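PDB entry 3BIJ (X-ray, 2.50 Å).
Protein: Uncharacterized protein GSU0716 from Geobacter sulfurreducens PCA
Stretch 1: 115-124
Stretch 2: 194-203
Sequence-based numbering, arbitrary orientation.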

# COMPACT_ATOMS: atom_id res chain seq x y z
N LEU A 115 -4.29 -26.83 -31.16
CA LEU A 115 -4.82 -27.64 -30.06
C LEU A 115 -6.30 -27.88 -30.27
O LEU A 115 -6.78 -29.01 -30.15
N TYR A 116 -7.03 -26.82 -30.58
CA TYR A 116 -8.45 -26.94 -30.82
C TYR A 116 -8.72 -27.95 -31.92
O TYR A 116 -9.61 -28.79 -31.78
N ALA A 117 -7.94 -27.90 -32.99
CA ALA A 117 -8.13 -28.84 -34.10
C ALA A 117 -7.86 -30.27 -33.65
O ALA A 117 -8.59 -31.20 -34.03
N LEU A 118 -6.82 -30.44 -32.84
CA LEU A 118 -6.48 -31.76 -32.33
C LEU A 118 -7.64 -32.32 -31.51
O LEU A 118 -8.01 -33.49 -31.63
N LEU A 119 -8.25 -31.47 -30.68
CA LEU A 119 -9.37 -31.91 -29.87
C LEU A 119 -10.56 -32.29 -30.74
O LEU A 119 -11.42 -33.08 -30.33
N GLY A 120 -10.61 -31.72 -31.94
CA GLY A 120 -11.71 -31.99 -32.86
C GLY A 120 -11.56 -33.32 -33.57
O GLY A 120 -12.46 -33.75 -34.29
N LYS A 121 -10.43 -33.99 -33.36
CA LYS A 121 -10.19 -35.28 -33.99
C LYS A 121 -10.69 -36.46 -33.17
O LYS A 121 -10.54 -37.62 -33.57
N PHE A 122 -11.28 -36.17 -32.01
CA PHE A 122 -11.80 -37.22 -31.14
C PHE A 122 -13.18 -37.70 -31.57
O PHE A 122 -13.93 -36.96 -32.22
N ALA A 123 -13.51 -38.93 -31.20
CA ALA A 123 -14.79 -39.56 -31.53
C ALA A 123 -15.98 -38.72 -31.09
O ALA A 123 -15.81 -37.65 -30.51
N ALA A 124 -17.18 -39.21 -31.37
CA ALA A 124 -18.39 -38.48 -31.02
C ALA A 124 -18.82 -38.62 -29.56
O ALA A 124 -19.10 -37.63 -28.88
N ASP A 194 -14.06 -23.95 -34.56
CA ASP A 194 -14.97 -23.61 -33.46
C ASP A 194 -15.15 -24.79 -32.49
O ASP A 194 -15.72 -25.82 -32.85
N LEU A 195 -14.68 -24.63 -31.26
CA LEU A 195 -14.80 -25.68 -30.26
C LEU A 195 -16.24 -26.14 -30.01
O LEU A 195 -16.46 -27.21 -29.44
N ALA A 196 -17.20 -25.33 -30.43
CA ALA A 196 -18.60 -25.69 -30.23
C ALA A 196 -19.13 -26.53 -31.39
O ALA A 196 -20.34 -26.74 -31.52
N ASP A 197 -18.22 -27.01 -32.23
CA ASP A 197 -18.61 -27.83 -33.37
C ASP A 197 -18.02 -29.23 -33.34
O ASP A 197 -18.54 -30.14 -33.99
N VAL A 198 -16.94 -29.40 -32.59
CA VAL A 198 -16.29 -30.69 -32.47
C VAL A 198 -17.30 -31.74 -32.03
O VAL A 198 -18.22 -31.45 -31.28
N LYS A 199 -17.12 -32.97 -32.50
CA LYS A 199 -18.04 -34.04 -32.15
C LYS A 199 -17.95 -34.42 -30.68
O LYS A 199 -18.97 -34.68 -30.03
N ALA A 200 -16.73 -34.46 -30.15
CA ALA A 200 -16.52 -34.84 -28.76
C ALA A 200 -17.05 -33.81 -27.75
O ALA A 200 -17.25 -32.65 -28.09
N SER A 201 -17.28 -34.24 -26.51
CA SER A 201 -17.77 -33.33 -25.47
C SER A 201 -16.59 -32.73 -24.72
O SER A 201 -15.93 -33.42 -23.95
N ILE A 202 -16.34 -31.44 -24.94
CA ILE A 202 -15.22 -30.77 -24.28
C ILE A 202 -15.62 -30.06 -22.98
O ILE A 202 -16.64 -29.38 -22.91
N LEU A 203 -14.82 -30.26 -21.94
CA LEU A 203 -15.03 -29.62 -20.65
C LEU A 203 -13.65 -29.08 -20.33
O LEU A 203 -12.75 -29.82 -19.89

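No hydrogen bond crosses between these two stretches; the contact buries 485 Å², largely through apolar side chains and the carbon atoms of side chains set against backbone, and K199, L195 and L119 account for much of it. L195 points toward the helix with chi1 at -94°, between the standard wells, and chi2 t. Both methyls lie against the Y116 ring; CD1 sits over its face, and CD2 also reaches L119. L195 CD1 is 3.9 Å from the ring centroid and 3.5 Å from Y116 CE2, a CH-pi contact that a branched aliphatic chain makes well against a flat aromatic surface. L195 CD2 comes within 4.3 Å of L119 CD1. Y116, chi1 m, also points toward the second stretch and offers the ring for this contact.

One helical turn further along, L119 (m, t) is buried and points the same way. L119 CB is 4.2 Å from I202 CD1, and I202 (m, m) reaches it from the start of the strand, so leucine and isoleucine fill the space between helix and strand without polar groups to satisfy. V198, chi1 t, projects toward the turn that runs from L119 to F122: V198 CG1 is 3.4 Å from L119 O and 3.3 Å from G120 CA. Glycine suits this close approach, since a CB on G120 would lie only 3.3 Å from V198 CG2.

K199 has the most covered surface, yet its charge takes no part. Its CB points toward the first stretch with chi1 off-well at 14°, while the chain's end leads away, leaving the aliphatic part against the F122 carbonyl and the A124 methyl: K199 CD is 3.1 Å from F122 O, and K199 CB is 4.2 Å from A124 CB. Beside it, the small A200 fits a tight place, with A200 CB 3.8 Å from F122 CB and 3.3 Å from A123 O. F122, chi1 m, directs its ring away, so its CB makes the apolar contact here.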

# COMPACT_ATOMS: atom_id res chain seq x y z
CB LEU A 115 -4.61 -26.92 -28.72
CG LEU A 115 -5.24 -27.58 -27.50
CD1 LEU A 115 -4.62 -28.95 -27.28
CD2 LEU A 115 -5.04 -26.69 -26.29
CB TYR A 116 -9.04 -25.57 -31.20
CG TYR A 116 -9.08 -24.59 -30.05
CD1 TYR A 116 -9.24 -23.22 -30.29
CD2 TYR A 116 -8.94 -25.02 -28.73
CE1 TYR A 116 -9.25 -22.30 -29.23
CE2 TYR A 116 -8.95 -24.12 -27.68
CZ TYR A 116 -9.10 -22.76 -27.93
OH TYR A 116 -9.09 -21.88 -26.87
CB ALA A 117 -7.21 -28.49 -35.27
CB LEU A 118 -5.21 -31.68 -31.48
CG LEU A 118 -3.88 -32.14 -32.11
CD1 LEU A 118 -3.79 -31.68 -33.54
CD2 LEU A 118 -2.73 -31.59 -31.30
CB LEU A 119 -9.78 -30.81 -28.89
CG LEU A 119 -8.73 -30.43 -27.84
CD1 LEU A 119 -9.28 -29.34 -26.95
CD2 LEU A 119 -8.34 -31.64 -27.01
CB LYS A 121 -8.70 -35.47 -34.28
CG LYS A 121 -8.17 -34.60 -35.40
CD LYS A 121 -6.69 -34.81 -35.59
CE LYS A 121 -6.15 -33.87 -36.65
NZ LYS A 121 -4.66 -33.97 -36.81
CB PHE A 122 -11.86 -36.74 -29.68
CG PHE A 122 -10.51 -36.68 -29.00
CD1 PHE A 122 -9.66 -35.60 -29.19
CD2 PHE A 122 -10.08 -37.73 -28.18
CE1 PHE A 122 -8.41 -35.57 -28.59
CE2 PHE A 122 -8.83 -37.70 -27.58
CZ PHE A 122 -7.99 -36.62 -27.79
CB ALA A 123 -14.87 -40.93 -30.87
CB ALA A 124 -19.52 -38.88 -31.94
CB ASP A 194 -16.32 -23.20 -34.06
CG ASP A 194 -17.18 -22.40 -33.09
OD1 ASP A 194 -16.70 -21.35 -32.60
OD2 ASP A 194 -18.34 -22.80 -32.83
CB LEU A 195 -14.17 -25.25 -28.93
CG LEU A 195 -12.71 -25.64 -28.68
CD1 LEU A 195 -12.31 -25.14 -27.30
CD2 LEU A 195 -12.54 -27.16 -28.75
CB ALA A 196 -19.45 -24.43 -30.08
CB ASP A 197 -18.20 -27.13 -34.67
CG ASP A 197 -19.11 -25.98 -35.02
OD1 ASP A 197 -18.87 -25.32 -36.06
OD2 ASP A 197 -20.07 -25.74 -34.25
CB VAL A 198 -15.16 -30.62 -31.45
CG1 VAL A 198 -14.54 -32.00 -31.25
CG2 VAL A 198 -14.13 -29.62 -31.92
CB LYS A 199 -17.77 -35.27 -33.01
CG LYS A 199 -16.45 -35.21 -33.76
CD LYS A 199 -16.09 -36.56 -34.39
CE LYS A 199 -17.16 -37.04 -35.38
NZ LYS A 199 -17.39 -36.05 -36.48
CB ALA A 200 -15.04 -35.09 -28.53
CB SER A 201 -18.64 -34.07 -24.45
OG SER A 201 -19.79 -34.63 -25.05
CB ILE A 202 -14.57 -29.72 -25.21
CG1 ILE A 202 -14.44 -30.25 -26.65
CG2 ILE A 202 -13.18 -29.36 -24.68
CD1 ILE A 202 -13.43 -31.38 -26.81
CB LEU A 203 -15.49 -30.61 -19.58
CG LEU A 203 -15.47 -30.12 -18.12
CD1 LEU A 203 -16.08 -28.76 -18.04
CD2 LEU A 203 -16.21 -31.09 -17.21